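Long-range contact in 6-O-methylguanine DNA methyltransferase (Enterococcus faecalis, PDB 2B6C), which is of unknown function but, as a helical member of the DNA alkylation repair (AlkD-like) family, probably acts on alkylated DNA: residues B[7-19]-B[28-41]. Numbering follows the deposited sequence.
Sequences LQFQKNPETAAKM and VFAGIPAPERQALS
Selenomethionine Met19 lays its CB over one face of the Phe29 ring, 3.9 Å from the centroid in a CH-pi contact, and the two side chains cross at about a right angle. A bend at chi3 (79°) turns the methyl back to the same ring, with CE 3.6 Å from Phe29 CE2, while SE takes an oblique Met-aromatic position and also borders Gly31. One turn earlier in the helix, Ala16 faces the same loop: its CB packs against Phe29 CB, and its backbone N lies 3.5 Å from Gly31 CA. Gly31 has positive phi (97°) and, with no side chain, lets the loop press against Asn12 O and the first helical turn. Asn12 caps that turn through OD1, which receives Thr15 N from above its carbonyl plane, while the backbone N of Asn12 donates to Ala30 O at 2.8 Å. Lys11, its chain bent at chi2 and chi3, folds back so that NZ donates to Phe29 O (2.8 Å); a glycerol takes a second bond from this ammonium. In the preceding extended segment, Phe9 spans from the loop to the helix: its CB packs on Ile32 CG1 and Ala30 CB, and its ring goes on to Arg37 and Leu40. Ile32 CG1, Arg37 CG and Leu40 CD1 all meet its ring obliquely, the closest approach being Phe9 CZ to Arg37 CG at 3.6 Å. Beyond it, Leu7 CD1 touches Ser41 CB. Helix 69-81 backs this arrangement: the Glu70 carboxylate accepts the backbone N-H groups of Ala30, Gly31 and Ile32, Asp77 forms a salt bridge with Arg37, and Tyr71 stacks on Phe9. The contact thus joins helix 13-22 and the extended N-terminal arm to the loop 28-33 and the first turns of helix 34-48, at one end of the all-helical chain.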
loop_
_atom_site.group_PDB
_atom_site.type_symbol
_atom_site.label_atom_id
_atom_site.label_comp_id
_atom_site.label_asym_id
_atom_site.label_seq_id
_atom_site.Cartn_x
_atom_site.Cartn_y
_atom_site.Cartn_z
ATOM N N LEU B 7 4.919 15.787 15.743
ATOM C CA LEU B 7 3.586 16.349 15.597
ATOM C C LEU B 7 3.096 16.867 16.949
ATOM O O LEU B 7 3.204 16.178 17.973
ATOM C CB LEU B 7 2.648 15.261 15.092
ATOM C CG LEU B 7 1.606 15.487 14.008
ATOM C CD1 LEU B 7 0.542 14.487 14.261
ATOM C CD2 LEU B 7 1.026 16.884 13.975
ATOM N N GLN B 8 2.592 18.097 16.942
ATOM C CA GLN B 8 2.020 18.724 18.124
ATOM C C GLN B 8 0.649 19.270 17.805
ATOM O O GLN B 8 0.493 20.106 16.925
ATOM C CB GLN B 8 2.885 19.865 18.611
ATOM C CG GLN B 8 4.196 19.417 19.178
ATOM C CD GLN B 8 4.525 20.127 20.471
ATOM O OE1 GLN B 8 5.414 19.696 21.208
ATOM N NE2 GLN B 8 3.798 21.212 20.770
ATOM N N PHE B 9 -0.351 18.785 18.518
ATOM C CA PHE B 9 -1.681 19.294 18.311
ATOM C C PHE B 9 -1.910 20.552 19.152
ATOM O O PHE B 9 -1.381 20.696 20.257
ATOM C CB PHE B 9 -2.734 18.243 18.616
ATOM C CG PHE B 9 -2.665 17.032 17.722
ATOM C CD1 PHE B 9 -2.503 15.766 18.273
ATOM C CD2 PHE B 9 -2.756 17.156 16.336
ATOM C CE1 PHE B 9 -2.440 14.636 17.451
ATOM C CE2 PHE B 9 -2.696 16.030 15.506
ATOM C CZ PHE B 9 -2.536 14.781 16.067
ATOM N N GLN B 10 -2.688 21.466 18.584
ATOM C CA GLN B 10 -3.137 22.653 19.284
ATOM C C GLN B 10 -4.364 22.299 20.121
ATOM O O GLN B 10 -5.296 21.659 19.635
ATOM C CB GLN B 10 -3.467 23.752 18.270
ATOM C CG GLN B 10 -3.156 25.139 18.780
ATOM C CD GLN B 10 -1.690 25.290 19.215
ATOM O OE1 GLN B 10 -1.406 25.885 20.260
ATOM N NE2 GLN B 10 -0.761 24.741 18.421
ATOM N N LYS B 11 -4.357 22.717 21.380
ATOM C CA LYS B 11 -5.436 22.399 22.303
ATOM C C LYS B 11 -6.725 23.169 21.978
ATOM O O LYS B 11 -6.741 24.401 21.881
ATOM C CB LYS B 11 -4.958 22.590 23.759
ATOM C CG LYS B 11 -6.052 22.584 24.834
ATOM C CD LYS B 11 -5.701 21.640 25.995
ATOM C CE LYS B 11 -6.318 20.241 25.773
ATOM N NZ LYS B 11 -5.920 19.212 26.798
ATOM N N ASN B 12 -7.793 22.416 21.750
ATOM C CA ASN B 12 -9.117 22.991 21.550
ATOM C C ASN B 12 -10.017 22.574 22.717
ATOM O O ASN B 12 -10.634 21.509 22.679
ATOM C CB ASN B 12 -9.710 22.602 20.187
ATOM C CG ASN B 12 -11.118 23.180 19.966
ATOM O OD1 ASN B 12 -11.828 23.567 20.923
ATOM N ND2 ASN B 12 -11.526 23.249 18.698
ATOM N N PRO B 13 -10.087 23.427 23.758
ATOM C CA PRO B 13 -10.674 23.087 25.057
ATOM C C PRO B 13 -12.135 22.675 25.004
ATOM O O PRO B 13 -12.547 21.787 25.767
ATOM C CB PRO B 13 -10.524 24.383 25.877
ATOM C CG PRO B 13 -9.536 25.185 25.160
ATOM C CD PRO B 13 -9.588 24.812 23.724
ATOM N N GLU B 14 -12.914 23.301 24.123
ATOM C CA GLU B 14 -14.340 22.997 24.052
ATOM C C GLU B 14 -14.597 21.645 23.376
ATOM O O GLU B 14 -15.422 20.850 23.833
ATOM C CB GLU B 14 -15.109 24.132 23.364
ATOM C CG GLU B 14 -15.186 25.430 24.217
ATOM C CD GLU B 14 -16.574 26.128 24.163
ATOM O OE1 GLU B 14 -17.572 25.456 23.784
ATOM O OE2 GLU B 14 -16.670 27.340 24.510
ATOM N N THR B 15 -13.883 21.395 22.281
ATOM C CA THR B 15 -14.004 20.123 21.576
ATOM C C THR B 15 -13.401 18.993 22.424
ATOM O O THR B 15 -13.920 17.881 22.444
ATOM C CB THR B 15 -13.349 20.211 20.169
ATOM O OG1 THR B 15 -13.948 21.303 19.440
ATOM C CG2 THR B 15 -13.548 18.916 19.403
ATOM N N ALA B 16 -12.316 19.289 23.133
ATOM C CA ALA B 16 -11.667 18.308 24.001
ATOM C C ALA B 16 -12.617 17.840 25.107
ATOM O O ALA B 16 -12.695 16.664 25.376
ATOM C CB ALA B 16 -10.358 18.871 24.609
ATOM N N ALA B 17 -13.329 18.770 25.737
ATOM C CA ALA B 17 -14.313 18.450 26.769
ATOM C C ALA B 17 -15.354 17.469 26.267
ATOM O O ALA B 17 -15.735 16.563 26.992
ATOM C CB ALA B 17 -14.994 19.718 27.267
ATOM N N LYS B 18 -15.836 17.684 25.040
ATOM C CA LYS B 18 -16.839 16.799 24.421
ATOM C C LYS B 18 -16.305 15.430 24.085
ATOM O O LYS B 18 -16.986 14.450 24.331
ATOM C CB LYS B 18 -17.442 17.407 23.151
ATOM C CG LYS B 18 -18.274 18.658 23.421
ATOM C CD LYS B 18 -18.578 19.403 22.136
ATOM C CE LYS B 18 -19.641 20.479 22.428
ATOM N NZ LYS B 18 -19.656 21.514 21.348
HETATM N N MSE B 19 -15.098 15.369 23.515
HETATM C CA MSE B 19 -14.454 14.092 23.208
HETATM C C MSE B 19 -14.136 13.308 24.470
HETATM O O MSE B 19 -14.327 12.083 24.523
HETATM C CB MSE B 19 -13.194 14.324 22.381
HETATM C CG MSE B 19 -13.496 14.825 20.990
HETATM SE SE MSE B 19 -11.897 15.376 20.008
HETATM C CE MSE B 19 -11.267 13.493 19.484
ATOM N N VAL B 28 -7.255 12.281 28.735
ATOM C CA VAL B 28 -7.072 13.689 28.396
ATOM C C VAL B 28 -7.109 13.798 26.848
ATOM O O VAL B 28 -6.447 13.010 26.145
ATOM C CB VAL B 28 -5.759 14.267 29.047
ATOM C CG1 VAL B 28 -5.551 15.782 28.738
ATOM C CG2 VAL B 28 -5.790 14.063 30.551
ATOM N N PHE B 29 -7.886 14.750 26.321
ATOM C CA PHE B 29 -7.916 15.010 24.885
ATOM C C PHE B 29 -7.301 16.354 24.533
ATOM O O PHE B 29 -7.348 17.305 25.347
ATOM C CB PHE B 29 -9.360 14.961 24.342
ATOM C CG PHE B 29 -9.839 13.561 24.043
ATOM C CD1 PHE B 29 -10.331 12.751 25.063
ATOM C CD2 PHE B 29 -9.758 13.045 22.746
ATOM C CE1 PHE B 29 -10.761 11.400 24.781
ATOM C CE2 PHE B 29 -10.181 11.733 22.451
ATOM C CZ PHE B 29 -10.702 10.927 23.472
ATOM N N ALA B 30 -6.762 16.452 23.321
ATOM C CA ALA B 30 -6.315 17.747 22.823
ATOM C C ALA B 30 -7.531 18.476 22.234
ATOM O O ALA B 30 -7.591 19.683 22.257
ATOM C CB ALA B 30 -5.206 17.590 21.780
ATOM N N GLY B 31 -8.492 17.717 21.712
ATOM C CA GLY B 31 -9.655 18.284 21.059
ATOM C C GLY B 31 -9.521 18.341 19.551
ATOM O O GLY B 31 -9.909 19.330 18.932
ATOM N N ILE B 32 -8.993 17.259 18.973
ATOM C CA ILE B 32 -8.793 17.138 17.531
ATOM C C ILE B 32 -9.610 15.985 16.968
ATOM O O ILE B 32 -9.175 14.830 17.049
ATOM C CB ILE B 32 -7.306 16.840 17.179
ATOM C CG1 ILE B 32 -6.346 17.739 17.968
ATOM C CG2 ILE B 32 -7.084 16.986 15.649
ATOM C CD1 ILE B 32 -6.426 19.223 17.609
ATOM N N PRO B 33 -10.763 16.284 16.352
ATOM C CA PRO B 33 -11.553 15.192 15.771
ATOM C C PRO B 33 -10.778 14.441 14.667
ATOM O O PRO B 33 -9.831 14.986 14.094
ATOM C CB PRO B 33 -12.800 15.909 15.226
ATOM C CG PRO B 33 -12.858 17.248 16.076
ATOM C CD PRO B 33 -11.402 17.598 16.161
ATOM N N ALA B 34 -11.182 13.198 14.418
ATOM C CA ALA B 34 -10.499 12.274 13.504
ATOM C C ALA B 34 -10.201 12.861 12.118
ATOM O O ALA B 34 -9.040 12.830 11.711
ATOM C CB ALA B 34 -11.244 10.966 13.382
ATOM N N PRO B 35 -11.220 13.431 11.410
ATOM C CA PRO B 35 -10.885 13.957 10.076
ATOM C C PRO B 35 -9.819 15.033 10.134
ATOM O O PRO B 35 -8.921 15.032 9.308
ATOM C CB PRO B 35 -12.227 14.498 9.544
ATOM C CG PRO B 35 -13.280 13.772 10.357
ATOM C CD PRO B 35 -12.654 13.595 11.715
ATOM N N GLU B 36 -9.874 15.909 11.129
ATOM C CA GLU B 36 -8.846 16.918 11.289
ATOM C C GLU B 36 -7.502 16.288 11.659
ATOM O O GLU B 36 -6.470 16.676 11.117
ATOM C CB GLU B 36 -9.298 17.963 12.295
ATOM C CG GLU B 36 -10.393 18.860 11.730
ATOM C CD GLU B 36 -11.670 18.809 12.529
ATOM O OE1 GLU B 36 -11.991 19.816 13.206
ATOM O OE2 GLU B 36 -12.346 17.750 12.474
ATOM N N ARG B 37 -7.520 15.280 12.541
ATOM C CA ARG B 37 -6.291 14.601 12.985
ATOM C C ARG B 37 -5.582 13.929 11.811
ATOM O O ARG B 37 -4.361 13.970 11.719
ATOM C CB ARG B 37 -6.591 13.575 14.091
ATOM C CG ARG B 37 -5.341 13.010 14.787
ATOM C CD ARG B 37 -5.637 11.660 15.494
ATOM N NE ARG B 37 -5.728 10.536 14.538
ATOM C CZ ARG B 37 -6.817 9.795 14.316
ATOM N NH1 ARG B 37 -6.763 8.800 13.448
ATOM N NH2 ARG B 37 -7.953 10.014 14.972
ATOM N N GLN B 38 -6.376 13.328 10.930
ATOM C CA GLN B 38 -5.888 12.620 9.768
ATOM C C GLN B 38 -5.256 13.577 8.770
ATOM O O GLN B 38 -4.188 13.299 8.239
ATOM C CB GLN B 38 -7.002 11.794 9.148
ATOM C CG GLN B 38 -7.372 10.561 10.013
ATOM C CD GLN B 38 -8.757 9.969 9.687
ATOM O OE1 GLN B 38 -9.336 10.254 8.625
ATOM N NE2 GLN B 38 -9.297 9.159 10.610
ATOM N N ALA B 39 -5.872 14.737 8.558
ATOM C CA ALA B 39 -5.287 15.758 7.702
ATOM C C ALA B 39 -4.006 16.339 8.313
ATOM O O ALA B 39 -3.057 16.649 7.588
ATOM C CB ALA B 39 -6.324 16.880 7.381
ATOM N N LEU B 40 -3.970 16.474 9.639
ATOM C CA LEU B 40 -2.824 17.089 10.318
ATOM C C LEU B 40 -1.618 16.146 10.430
ATOM O O LEU B 40 -0.466 16.579 10.503
ATOM C CB LEU B 40 -3.236 17.582 11.715
ATOM C CG LEU B 40 -4.430 18.558 11.838
ATOM C CD1 LEU B 40 -4.640 18.916 13.300
ATOM C CD2 LEU B 40 -4.279 19.828 10.997
ATOM N N SER B 41 -1.885 14.849 10.424
ATOM C CA SER B 41 -0.819 13.842 10.481
ATOM C C SER B 41 -0.418 13.182 9.143
ATOM O O SER B 41 0.494 12.358 9.103
ATOM C CB SER B 41 -1.184 12.779 11.509
ATOM O OG SER B 41 -2.391 12.166 11.128
#